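Local coordinates for peroxisomal membrane protein PEX15 (Saccharomyces cerevisiae, PDB 5VXV), which anchors the Pex1–Pex6 AAA-ATPase to the peroxisomal membrane, where that complex extracts the Pex5 import receptor, at residues F70-P75 / T119-S124; P75-T80 / N95-C100; L188-S191 / S195-D198; F131-K136 / V144-L149; E22-V27 / P39-L44. All blocks are in the same frame, centred on the assembly; numbering follows the deposited sequence.

Interaction 1: residues F70-P75 / T119-S124; sequences FTLDTP and TLELES
Leu72 plugs the loop between helices 60-70 and 75-86 onto Glu121 and Leu122 of helix 112-136. Phe70, the last helical residue before the loop, turns its ring to Cys100 and Val104 of helix 91-108. At Thr71 the backbone leaves helical geometry and a type I turn, reaching to Thr74, begins; the Thr71 hydroxyl stays tied to its own helix through Leu67 O.

Leu72 then swings toward the partner helix. With CG anti to its carbonyl carbon (chi1 -63°) and the branch extended beyond, CD1 is carried to the helix backbone, 3.7 Å from Leu122 N. The same methyl lies 3.9 Å from Glu121 CB and equally far from Leu122 CB, so one leucine branch covers the step between two consecutive residues. A branched apolar chain ending in methyls suits a place where one methyl lies against both backbone and methylenes.

Asp73 sits at the exposed edge of the turn, its OD2 4.9 Å from Glu121 OE1; these like charges would probably repel mildly. Thr74 is the N-cap of the next helix, its OG1 accepting from Cys77 N, and Pro75, lacking an N-H, fits the first turn.

Beyond the contact, helix 112-136 is held between helices 91-108 and 143-161: Leu122 touches Ile102 of the former and Val157 of the latter, while Glu123 makes a salt bridge with Lys158.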
# COMPACT_ATOMS: atom_id res chain seq x y z
N PHE A 70 6.19 -9.30 1.91
CA PHE A 70 5.18 -8.39 2.42
C PHE A 70 4.75 -8.69 3.86
O PHE A 70 3.80 -8.06 4.35
CB PHE A 70 3.95 -8.38 1.51
CG PHE A 70 4.25 -7.92 0.11
CD1 PHE A 70 4.78 -6.66 -0.13
CD2 PHE A 70 3.98 -8.74 -0.97
CE1 PHE A 70 5.05 -6.24 -1.41
CE2 PHE A 70 4.26 -8.32 -2.26
CZ PHE A 70 4.79 -7.07 -2.48
N THR A 71 5.40 -9.64 4.53
CA THR A 71 5.18 -9.87 5.95
C THR A 71 6.14 -8.98 6.73
O THR A 71 7.36 -9.08 6.55
CB THR A 71 5.37 -11.34 6.30
OG1 THR A 71 4.42 -12.13 5.59
CG2 THR A 71 5.18 -11.58 7.80
N LEU A 72 5.59 -8.12 7.59
CA LEU A 72 6.30 -6.92 8.02
C LEU A 72 7.60 -7.22 8.74
O LEU A 72 8.56 -6.44 8.64
CB LEU A 72 5.39 -6.07 8.91
CG LEU A 72 4.13 -5.52 8.24
CD1 LEU A 72 3.28 -4.75 9.24
CD2 LEU A 72 4.49 -4.64 7.04
N ASP A 73 7.68 -8.32 9.48
CA ASP A 73 8.83 -8.57 10.34
C ASP A 73 9.84 -9.55 9.76
O ASP A 73 10.76 -9.96 10.47
CB ASP A 73 8.37 -9.06 11.72
CG ASP A 73 7.45 -10.27 11.63
OD1 ASP A 73 7.32 -10.84 10.53
OD2 ASP A 73 6.87 -10.64 12.67
N THR A 74 9.70 -9.94 8.48
CA THR A 74 10.74 -10.78 7.90
C THR A 74 11.95 -9.93 7.50
O THR A 74 11.81 -8.74 7.21
CB THR A 74 10.24 -11.54 6.67
OG1 THR A 74 10.04 -10.62 5.59
CG2 THR A 74 8.94 -12.28 6.97
N PRO A 75 13.14 -10.52 7.50
CA PRO A 75 14.31 -9.77 6.99
C PRO A 75 14.11 -9.27 5.57
O PRO A 75 14.53 -8.15 5.25
CB PRO A 75 15.45 -10.79 7.09
CG PRO A 75 15.01 -11.76 8.14
CD PRO A 75 13.52 -11.85 8.01
N THR A 119 -1.64 -5.18 12.17
CA THR A 119 -2.24 -3.91 11.78
C THR A 119 -1.63 -2.76 12.57
O THR A 119 -1.31 -1.71 12.01
CB THR A 119 -3.76 -3.96 11.98
OG1 THR A 119 -4.32 -4.99 11.15
CG2 THR A 119 -4.40 -2.62 11.60
N LEU A 120 -1.44 -2.96 13.88
CA LEU A 120 -0.80 -1.93 14.70
C LEU A 120 0.63 -1.67 14.24
O LEU A 120 1.08 -0.52 14.20
CB LEU A 120 -0.82 -2.33 16.17
CG LEU A 120 -1.99 -1.78 17.00
CD1 LEU A 120 -3.32 -2.12 16.35
CD2 LEU A 120 -1.94 -2.32 18.43
N GLU A 121 1.37 -2.73 13.89
CA GLU A 121 2.71 -2.55 13.35
C GLU A 121 2.68 -1.74 12.06
O GLU A 121 3.51 -0.85 11.86
CB GLU A 121 3.37 -3.91 13.09
CG GLU A 121 3.74 -4.68 14.35
CD GLU A 121 4.49 -5.97 14.04
OE1 GLU A 121 5.10 -6.05 12.95
OE2 GLU A 121 4.46 -6.89 14.88
N LEU A 122 1.73 -2.04 11.17
CA LEU A 122 1.63 -1.30 9.92
C LEU A 122 1.28 0.16 10.17
O LEU A 122 1.80 1.05 9.49
CB LEU A 122 0.58 -1.95 9.02
CG LEU A 122 0.34 -1.27 7.67
CD1 LEU A 122 1.60 -1.28 6.82
CD2 LEU A 122 -0.82 -1.93 6.95
N GLU A 123 0.39 0.42 11.13
CA GLU A 123 0.03 1.80 11.45
C GLU A 123 1.28 2.61 11.80
O GLU A 123 1.46 3.72 11.30
CB GLU A 123 -0.97 1.83 12.61
CG GLU A 123 -2.37 1.38 12.23
CD GLU A 123 -3.29 1.27 13.43
OE1 GLU A 123 -2.79 1.30 14.57
OE2 GLU A 123 -4.51 1.14 13.22
N SER A 124 2.15 2.05 12.65
CA SER A 124 3.37 2.75 13.03
C SER A 124 4.28 2.95 11.83
O SER A 124 4.83 4.04 11.64
CB SER A 124 4.09 1.98 14.13
OG SER A 124 3.32 1.95 15.32

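Interaction 2: residues P75-T80 / N95-C100; sequences PQCIET and NKFFRC
The ring of Phe97 is met by Cys77 and Thr80, which stand one helical turn apart on helix 75-86. Cys77 SG comes in at the ring's edge, 4.0 Å from Phe97 CZ and close to the ring plane; it lies 5.4 Å from the centroid, 77° off the ring normal, a sulfur-aromatic contact made to the rim and not to the face. Thr80 approaches at a slant, with CG2 4.0 Å from Phe97 CE1. Two neighbouring ring carbons thus have one partner each. The ring reaches them because its CG is anti to the backbone N (chi1 175°), which extends the side chain toward helix 75-86.

The next shell fixes the threonine. OG1 is hydrogen-bonded to Gln76 O at 2.8 Å, and Thr80 N reaches that same carbonyl oxygen at 2.9 Å from the opposite face of its plane. Two donors thus share Gln76 O; the bond from OG1 satisfies the hydroxyl of a buried residue within its own helix and leaves the methyl to meet the ring. A serine in place of Thr80 could keep the hydroxyl but has no CG2, and would probably leave Phe97 CE1 without its packing partner and open a gap between the helices.

Further out, Thr80 also touches Ile69 and Ile32, and Arg99, on another side of helix 91-108, forms a salt bridge with Asp50. The two helices are consecutive and run roughly antiparallel, as a helical hairpin. Joined here by a thiol, a methyl and an aromatic ring, they rely on shape and dispersion, the Thr80 hydroxyl being satisfied within its own helix.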
# COMPACT_ATOMS: atom_id res chain seq x y z
N PRO A 75 13.14 -10.52 7.50
CA PRO A 75 14.31 -9.77 6.99
C PRO A 75 14.11 -9.27 5.57
O PRO A 75 14.53 -8.15 5.25
CB PRO A 75 15.45 -10.79 7.09
CG PRO A 75 15.01 -11.76 8.14
CD PRO A 75 13.52 -11.85 8.01
N GLN A 76 13.47 -10.07 4.72
CA GLN A 76 13.31 -9.68 3.32
C GLN A 76 12.34 -8.51 3.17
O GLN A 76 12.55 -7.63 2.33
CB GLN A 76 12.84 -10.88 2.50
CG GLN A 76 13.79 -12.08 2.53
CD GLN A 76 13.45 -13.08 3.62
OE1 GLN A 76 12.98 -12.72 4.70
NE2 GLN A 76 13.69 -14.36 3.34
N CYS A 77 11.28 -8.48 3.97
CA CYS A 77 10.35 -7.36 3.92
C CYS A 77 11.01 -6.08 4.43
O CYS A 77 10.85 -5.01 3.83
CB CYS A 77 9.09 -7.68 4.73
SG CYS A 77 7.84 -6.37 4.72
N ILE A 78 11.76 -6.19 5.53
CA ILE A 78 12.48 -5.03 6.05
C ILE A 78 13.41 -4.46 4.98
O ILE A 78 13.47 -3.24 4.78
CB ILE A 78 13.25 -5.42 7.33
CG1 ILE A 78 12.25 -5.72 8.45
CG2 ILE A 78 14.22 -4.32 7.75
CD1 ILE A 78 12.85 -6.46 9.63
N GLU A 79 14.14 -5.33 4.28
CA GLU A 79 15.05 -4.86 3.24
C GLU A 79 14.28 -4.28 2.05
O GLU A 79 14.67 -3.24 1.51
CB GLU A 79 15.95 -6.01 2.78
N THR A 80 13.21 -4.94 1.63
CA THR A 80 12.41 -4.42 0.52
C THR A 80 11.82 -3.06 0.87
O THR A 80 11.81 -2.14 0.05
CB THR A 80 11.30 -5.40 0.15
OG1 THR A 80 11.87 -6.68 -0.16
CG2 THR A 80 10.51 -4.90 -1.06
N ASN A 95 2.84 3.31 -2.28
CA ASN A 95 1.44 3.02 -1.98
C ASN A 95 1.07 1.60 -2.39
O ASN A 95 0.35 0.90 -1.66
CB ASN A 95 0.54 4.04 -2.67
CG ASN A 95 0.66 5.42 -2.07
OD1 ASN A 95 1.19 5.59 -0.97
ND2 ASN A 95 0.17 6.43 -2.78
N LYS A 96 1.54 1.15 -3.56
CA LYS A 96 1.31 -0.24 -3.95
C LYS A 96 1.89 -1.20 -2.92
O LYS A 96 1.25 -2.20 -2.56
CB LYS A 96 1.92 -0.52 -5.33
CG LYS A 96 1.20 0.16 -6.49
CD LYS A 96 1.74 -0.31 -7.84
CE LYS A 96 1.04 0.39 -8.98
NZ LYS A 96 1.48 -0.10 -10.33
N PHE A 97 3.11 -0.93 -2.45
CA PHE A 97 3.73 -1.80 -1.45
C PHE A 97 2.88 -1.89 -0.20
O PHE A 97 2.63 -2.99 0.32
CB PHE A 97 5.13 -1.29 -1.12
CG PHE A 97 5.80 -2.05 -0.01
CD1 PHE A 97 6.51 -3.21 -0.27
CD2 PHE A 97 5.71 -1.61 1.30
CE1 PHE A 97 7.11 -3.92 0.75
CE2 PHE A 97 6.31 -2.31 2.33
CZ PHE A 97 7.02 -3.47 2.05
N PHE A 98 2.41 -0.75 0.32
CA PHE A 98 1.57 -0.78 1.51
C PHE A 98 0.30 -1.58 1.26
O PHE A 98 -0.14 -2.35 2.12
CB PHE A 98 1.24 0.65 1.96
CG PHE A 98 2.39 1.37 2.63
CD1 PHE A 98 3.23 0.71 3.51
CD2 PHE A 98 2.62 2.72 2.37
CE1 PHE A 98 4.28 1.38 4.13
CE2 PHE A 98 3.67 3.38 2.98
CZ PHE A 98 4.50 2.71 3.86
N ARG A 99 -0.31 -1.43 0.08
CA ARG A 99 -1.51 -2.19 -0.22
C ARG A 99 -1.22 -3.69 -0.23
O ARG A 99 -2.07 -4.50 0.17
CB ARG A 99 -2.11 -1.75 -1.55
CG ARG A 99 -2.79 -0.39 -1.49
CD ARG A 99 -3.73 -0.18 -2.68
NE ARG A 99 -3.00 -0.05 -3.94
CZ ARG A 99 -2.64 1.11 -4.50
NH1 ARG A 99 -2.93 2.27 -3.91
NH2 ARG A 99 -1.98 1.11 -5.64
N CYS A 100 -0.03 -4.08 -0.68
CA CYS A 100 0.34 -5.50 -0.66
C CYS A 100 0.51 -6.01 0.76
O CYS A 100 0.10 -7.13 1.07
CB CYS A 100 1.62 -5.72 -1.47
SG CYS A 100 1.40 -5.50 -3.25

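Interaction 3: residues L188-S191 / S195-D198; sequences LYLS and SIED
Leu188 and Ile196 lie side by side and point the same way at the start of helix 196-217, where Ser195 and Asp198 build a capping box. Leu188 CB rests 3.8 Å from Ile196 CD1. The backbones are joined next to this pair: Ile196 N donates to Leu188 O at 2.9 Å, so an N-H of the helix's first turn, which has no acceptor within the helix, finds one in the preceding loop.

Tyr189 and Ser195 form an antiparallel non-hydrogen-bonded pair with CA atoms only 4.0 Å apart. Their side chains diverge, yet the tyrosine ring folds back so that CD1 lies 3.7 Å from Ser195 N, covering the backbone on the exposed side. After Tyr189 the chain turns a corner at Leu190; Leu190 and Ser191 together face Val194, a classic beta bulge. Leu190 sends CD1 to within 4.0 Å of Ile196 CA, and it also reaches Val143 and Val144 of helix 143-161.

The beta-branched isoleucine therefore packs against two leucines of the loop, and it also touches Leu185 of helix 181-187. An alanine here would lack CG1 and CD1, and is likely to leave Leu188 CB without its apolar mate and open a gap beside Leu190.

Serine suits the N-cap: Ser195 OG, set between the backbone N and the carbonyl carbon (chi1 72°), accepts from Asp198 N at 3.0 Å. The return bond, Ser195 N to Asp198 OD2, is also 3.0 Å and nearly straight at 174°, the donor standing above the carboxylate plane.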
# COMPACT_ATOMS: atom_id res chain seq x y z
N LEU A 188 -1.53 22.35 0.34
CA LEU A 188 -1.29 21.75 -0.96
C LEU A 188 -2.63 21.49 -1.64
O LEU A 188 -3.58 21.05 -1.00
CB LEU A 188 -0.51 20.44 -0.82
CG LEU A 188 0.87 20.57 -0.17
CD1 LEU A 188 1.39 19.20 0.23
CD2 LEU A 188 1.84 21.26 -1.12
N TYR A 189 -2.69 21.77 -2.94
CA TYR A 189 -3.96 21.84 -3.65
C TYR A 189 -4.01 20.83 -4.79
O TYR A 189 -3.08 20.73 -5.59
CB TYR A 189 -4.20 23.25 -4.17
CG TYR A 189 -4.43 24.22 -3.04
CD1 TYR A 189 -5.70 24.38 -2.50
CD2 TYR A 189 -3.39 24.95 -2.50
CE1 TYR A 189 -5.92 25.26 -1.45
CE2 TYR A 189 -3.60 25.83 -1.46
CZ TYR A 189 -4.87 25.98 -0.94
OH TYR A 189 -5.08 26.85 0.10
N LEU A 190 -5.12 20.09 -4.84
CA LEU A 190 -5.44 19.25 -5.98
C LEU A 190 -6.06 20.06 -7.11
O LEU A 190 -5.89 19.72 -8.28
CB LEU A 190 -6.38 18.13 -5.54
CG LEU A 190 -5.73 17.11 -4.60
CD1 LEU A 190 -6.74 16.52 -3.64
CD2 LEU A 190 -5.07 16.01 -5.42
N SER A 191 -6.79 21.11 -6.75
CA SER A 191 -7.36 22.05 -7.70
C SER A 191 -7.61 23.35 -6.95
O SER A 191 -7.40 23.43 -5.73
CB SER A 191 -8.65 21.51 -8.32
OG SER A 191 -9.60 21.18 -7.32
N SER A 195 -7.88 21.69 -1.26
CA SER A 195 -6.64 21.19 -0.70
C SER A 195 -6.71 19.67 -0.53
O SER A 195 -7.78 19.06 -0.64
CB SER A 195 -6.35 21.86 0.65
OG SER A 195 -7.23 21.38 1.66
N ILE A 196 -5.56 19.06 -0.23
CA ILE A 196 -5.56 17.63 0.06
C ILE A 196 -6.45 17.35 1.26
O ILE A 196 -7.20 16.37 1.28
CB ILE A 196 -4.13 17.10 0.30
CG1 ILE A 196 -3.24 17.34 -0.92
CG2 ILE A 196 -4.18 15.61 0.62
CD1 ILE A 196 -1.80 16.87 -0.74
N GLU A 197 -6.39 18.20 2.29
CA GLU A 197 -7.25 18.02 3.45
C GLU A 197 -8.72 18.08 3.04
O GLU A 197 -9.52 17.23 3.46
CB GLU A 197 -6.95 19.07 4.51
CG GLU A 197 -7.87 18.97 5.72
CD GLU A 197 -7.35 19.72 6.93
OE1 GLU A 197 -7.98 20.73 7.32
OE2 GLU A 197 -6.31 19.30 7.48
N ASP A 198 -9.09 19.07 2.24
CA ASP A 198 -10.47 19.16 1.75
C ASP A 198 -10.88 17.87 1.06
O ASP A 198 -11.96 17.33 1.32
CB ASP A 198 -10.61 20.34 0.78
CG ASP A 198 -10.33 21.68 1.43
OD1 ASP A 198 -10.51 21.81 2.66
OD2 ASP A 198 -9.94 22.62 0.69

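Interaction 4: residues F131-K136 / V144-L149; sequences FVYITK and VGLQEL
Ile134 holds CG1 between its backbone N and carbonyl carbon (chi1 65°), which leaves CG2 anti to the carbonyl carbon and directed at Leu146; Leu146 answers with CG anti to its backbone N (chi1 180°), extending straight toward the partner helix. The methyls that result, Ile134 CG2 and Leu146 CD2, are 4.1 Å apart, and the two side chains cross at about a right angle. The other leucine methyl, CD1, meets Tyr133 CD2 at 4.3 Å, approaching the ring from an oblique direction. One leucine is thus forked between an aliphatic and an aromatic partner that follow each other in sequence, a task to which its two terminal methyls are well suited.

Helices 112-136 and 143-161 are consecutive in the chain and run roughly antiparallel, so this is the packing of a helical hairpin close to its connecting loop. The CA atoms of Ile134 and Leu146 are the nearest CA pair of the two segments, at 8.7 Å, and the space is bridged by side chains.

Tyrosine suits its position because the ring ends near the loop: Tyr133 OH is hydrogen-bonded to Asp142 N, which gives the hydroxyl of this buried residue a partner and pins the far end of the ring. Asp142 OD1 in turn receives Gly145 N, in the first turn of the second helix. Ile141 touches both Tyr133 and Leu146, closing the loop side of the contact, and deeper along the hairpin Leu149 turns to Phe129 and Ile130 of helix 112-136.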
# COMPACT_ATOMS: atom_id res chain seq x y z
N PHE A 131 5.48 11.09 8.14
CA PHE A 131 6.27 12.19 8.67
C PHE A 131 7.54 12.39 7.86
O PHE A 131 7.91 13.52 7.52
CB PHE A 131 6.62 11.95 10.14
CG PHE A 131 7.52 13.00 10.73
CD1 PHE A 131 7.00 14.13 11.32
CD2 PHE A 131 8.90 12.86 10.68
CE1 PHE A 131 7.82 15.11 11.85
CE2 PHE A 131 9.73 13.83 11.21
CZ PHE A 131 9.19 14.96 11.80
N VAL A 132 8.24 11.29 7.55
CA VAL A 132 9.44 11.38 6.73
C VAL A 132 9.12 12.05 5.40
O VAL A 132 9.85 12.94 4.94
CB VAL A 132 10.05 9.98 6.51
CG1 VAL A 132 11.18 10.03 5.47
CG2 VAL A 132 10.59 9.42 7.82
N TYR A 133 8.02 11.64 4.76
CA TYR A 133 7.73 12.13 3.42
C TYR A 133 7.43 13.63 3.43
O TYR A 133 7.99 14.38 2.63
CB TYR A 133 6.57 11.36 2.80
CG TYR A 133 6.32 11.79 1.38
CD1 TYR A 133 7.08 11.29 0.33
CD2 TYR A 133 5.35 12.74 1.08
CE1 TYR A 133 6.87 11.70 -0.97
CE2 TYR A 133 5.13 13.15 -0.22
CZ TYR A 133 5.89 12.63 -1.24
OH TYR A 133 5.67 13.06 -2.53
N ILE A 134 6.54 14.07 4.32
CA ILE A 134 6.14 15.48 4.29
C ILE A 134 7.25 16.40 4.78
O ILE A 134 7.21 17.60 4.51
CB ILE A 134 4.84 15.71 5.09
CG1 ILE A 134 5.06 15.44 6.59
CG2 ILE A 134 3.72 14.83 4.53
CD1 ILE A 134 3.86 15.79 7.45
N THR A 135 8.22 15.86 5.51
CA THR A 135 9.38 16.64 5.94
C THR A 135 10.44 16.68 4.84
O THR A 135 10.84 17.76 4.39
CB THR A 135 9.98 16.05 7.22
OG1 THR A 135 8.98 16.02 8.25
CG2 THR A 135 11.18 16.86 7.70
N LYS A 136 10.89 15.51 4.39
CA LYS A 136 12.00 15.44 3.45
C LYS A 136 11.61 15.94 2.06
O LYS A 136 12.48 16.40 1.31
CB LYS A 136 12.51 14.00 3.36
CG LYS A 136 13.22 13.53 4.62
N VAL A 144 -1.04 14.13 -5.54
CA VAL A 144 -1.98 13.03 -5.76
C VAL A 144 -1.52 11.77 -5.04
O VAL A 144 -2.33 11.06 -4.42
CB VAL A 144 -2.16 12.78 -7.27
CG1 VAL A 144 -3.06 11.56 -7.51
CG2 VAL A 144 -2.77 14.01 -7.93
N GLY A 145 -0.23 11.48 -5.09
CA GLY A 145 0.29 10.33 -4.36
C GLY A 145 0.10 10.45 -2.86
O GLY A 145 -0.17 9.47 -2.17
N LEU A 146 0.25 11.67 -2.34
CA LEU A 146 0.10 11.88 -0.90
C LEU A 146 -1.36 11.73 -0.48
O LEU A 146 -1.64 11.10 0.55
CB LEU A 146 0.64 13.26 -0.50
CG LEU A 146 0.54 13.62 0.98
CD1 LEU A 146 1.16 12.54 1.86
CD2 LEU A 146 1.20 14.96 1.24
N GLN A 147 -2.30 12.27 -1.26
CA GLN A 147 -3.71 12.01 -0.98
C GLN A 147 -3.98 10.52 -0.93
O GLN A 147 -4.65 10.03 -0.02
CB GLN A 147 -4.60 12.67 -2.04
CG GLN A 147 -6.09 12.43 -1.79
CD GLN A 147 -6.99 12.90 -2.92
OE1 GLN A 147 -6.52 13.38 -3.94
NE2 GLN A 147 -8.29 12.74 -2.73
N GLU A 148 -3.46 9.77 -1.91
CA GLU A 148 -3.70 8.33 -1.94
C GLU A 148 -3.11 7.66 -0.70
O GLU A 148 -3.73 6.75 -0.13
CB GLU A 148 -3.10 7.72 -3.21
CG GLU A 148 -3.36 6.22 -3.36
CD GLU A 148 -2.81 5.64 -4.65
OE1 GLU A 148 -1.57 5.60 -4.82
OE2 GLU A 148 -3.62 5.22 -5.50
N LEU A 149 -1.92 8.08 -0.29
CA LEU A 149 -1.27 7.48 0.87
C LEU A 149 -2.12 7.65 2.13
O LEU A 149 -2.33 6.70 2.89
CB LEU A 149 0.11 8.10 1.07
CG LEU A 149 0.88 7.71 2.33
CD1 LEU A 149 1.14 6.21 2.37
CD2 LEU A 149 2.18 8.49 2.42

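Interaction 5: residues E22-V27 / P39-L44; sequences EKMSEV and PMILDL
Glu26 N donates to Glu22 O at 2.8 Å, and this turn of helix 17-27 presents Met24, modelled as selenomethionine, to Ile41 and Leu44. Two helices of the all-alpha fold, 17-27 and 39-51, are joined here by one long flexible chain laid against two branched ones. Met24 starts with CG anti to its carbonyl carbon (chi1 -65°), extends past CG, and then bends at chi3 (76°), so that selenium and the terminal methyl find different partners. The selenium lies 3.9 Å from Leu44 CD2, the two side chains meeting at a slant. The methyl CE goes on to Ile41, whose CG2 it passes at 3.7 Å, the two chains sliding past each other in opposite directions.

The unbranched chain of methionine, its sulfur replaced here by selenium, suits this position, since it can shape itself to the surface left by isoleucine and leucine one turn apart. Helix 3-13 covers the same region: Cys8 touches Met24, and Phe12 touches Leu44. At the margin, Asp43 turns instead to a salt bridge with Lys90. The contact reaches the backbone as well, for Met24 CE comes within 3.5 Å of Ile41 O.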
# COMPACT_ATOMS: atom_id res chain seq x y z
N GLU A 22 3.67 -16.68 -11.27
CA GLU A 22 4.15 -18.06 -11.22
C GLU A 22 5.44 -18.22 -12.00
O GLU A 22 6.34 -18.98 -11.59
CB GLU A 22 3.08 -19.02 -11.75
CG GLU A 22 1.82 -19.13 -10.88
CD GLU A 22 2.06 -19.89 -9.59
OE1 GLU A 22 3.21 -20.29 -9.33
OE2 GLU A 22 1.08 -20.09 -8.83
N LYS A 23 5.57 -17.52 -13.13
CA LYS A 23 6.80 -17.60 -13.91
C LYS A 23 7.96 -16.93 -13.17
O LYS A 23 9.08 -17.44 -13.17
CB LYS A 23 6.60 -16.96 -15.28
CG LYS A 23 7.81 -17.09 -16.21
CD LYS A 23 8.17 -18.54 -16.48
N MSE A 24 7.71 -15.78 -12.55
CA MSE A 24 8.74 -15.10 -11.78
C MSE A 24 9.24 -16.03 -10.68
O MSE A 24 10.44 -16.10 -10.41
CB MSE A 24 8.20 -13.80 -11.17
CG MSE A 24 7.83 -12.74 -12.19
SE MSE A 24 7.39 -11.00 -11.40
CE MSE A 24 9.20 -10.40 -10.99
N SER A 25 8.31 -16.75 -10.05
CA SER A 25 8.68 -17.70 -9.01
C SER A 25 9.46 -18.87 -9.58
O SER A 25 10.48 -19.29 -9.02
CB SER A 25 7.43 -18.20 -8.29
OG SER A 25 7.75 -19.22 -7.36
N GLU A 26 9.01 -19.41 -10.72
CA GLU A 26 9.67 -20.56 -11.33
C GLU A 26 11.13 -20.25 -11.63
O GLU A 26 12.01 -21.11 -11.45
CB GLU A 26 8.93 -20.96 -12.61
CG GLU A 26 9.54 -22.12 -13.37
CD GLU A 26 8.94 -22.29 -14.76
N VAL A 27 11.42 -19.03 -12.11
CA VAL A 27 12.78 -18.69 -12.52
C VAL A 27 13.63 -18.13 -11.39
O VAL A 27 14.84 -17.94 -11.57
CB VAL A 27 12.77 -17.69 -13.69
CG1 VAL A 27 11.90 -18.22 -14.84
CG2 VAL A 27 12.28 -16.31 -13.25
N PRO A 39 16.21 -3.21 -10.46
CA PRO A 39 15.05 -2.42 -10.03
C PRO A 39 13.76 -2.72 -10.79
O PRO A 39 12.68 -2.63 -10.20
CB PRO A 39 15.52 -0.98 -10.25
CG PRO A 39 16.99 -1.05 -10.08
CD PRO A 39 17.41 -2.37 -10.65
N MSE A 40 13.83 -3.06 -12.07
CA MSE A 40 12.60 -3.25 -12.83
C MSE A 40 11.96 -4.61 -12.55
O MSE A 40 10.75 -4.78 -12.75
CB MSE A 40 12.86 -3.08 -14.33
CG MSE A 40 12.99 -1.63 -14.79
SE MSE A 40 11.47 -0.49 -14.27
CE MSE A 40 12.24 0.33 -12.67
N ILE A 41 12.75 -5.58 -12.09
CA ILE A 41 12.17 -6.84 -11.62
C ILE A 41 11.35 -6.60 -10.36
O ILE A 41 10.23 -7.11 -10.23
CB ILE A 41 13.27 -7.89 -11.40
CG1 ILE A 41 13.96 -8.22 -12.73
CG2 ILE A 41 12.67 -9.16 -10.78
CD1 ILE A 41 15.06 -9.27 -12.64
N LEU A 42 11.88 -5.82 -9.42
CA LEU A 42 11.11 -5.44 -8.25
C LEU A 42 9.87 -4.65 -8.64
O LEU A 42 8.78 -4.89 -8.11
CB LEU A 42 11.98 -4.64 -7.28
CG LEU A 42 11.30 -4.01 -6.06
CD1 LEU A 42 10.61 -5.06 -5.22
CD2 LEU A 42 12.33 -3.25 -5.24
N ASP A 43 10.02 -3.70 -9.57
CA ASP A 43 8.88 -2.88 -9.98
C ASP A 43 7.77 -3.75 -10.57
O ASP A 43 6.59 -3.53 -10.27
CB ASP A 43 9.35 -1.83 -10.99
CG ASP A 43 8.52 -0.56 -10.94
OD1 ASP A 43 8.25 -0.06 -9.83
OD2 ASP A 43 8.15 -0.06 -12.02
N LEU A 44 8.12 -4.72 -11.42
CA LEU A 44 7.11 -5.61 -11.98
C LEU A 44 6.43 -6.42 -10.89
O LEU A 44 5.21 -6.56 -10.86
CB LEU A 44 7.74 -6.54 -13.02
CG LEU A 44 6.82 -7.65 -13.54
CD1 LEU A 44 5.58 -7.08 -14.20
CD2 LEU A 44 7.56 -8.57 -14.50

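The contacts run through an all-helical part of PEX15 predicted to be cytoplasmic, with no bound ligand among the residues described. Interaction 2 is nested in the loop closed by interaction 1; they share Pro75 and touch where Phe70 CE1 meets Phe97 CD1 at 3.5 Å. Asn95 ND2 links interaction 2 to interaction 4 by a probable hydrogen bond of 2.8 Å to Glu148 OE1. Interaction 4 abuts interaction 3, with Leu146 CD2 4.1 Å from Ile196 CD1. In the other direction, Thr80 CG2 of interaction 2 touches Leu42 CD1 of interaction 5 at 4.2 Å. Interactions 3 and 5, their centres 36 Å apart, lie on opposite sides of the chain's centre.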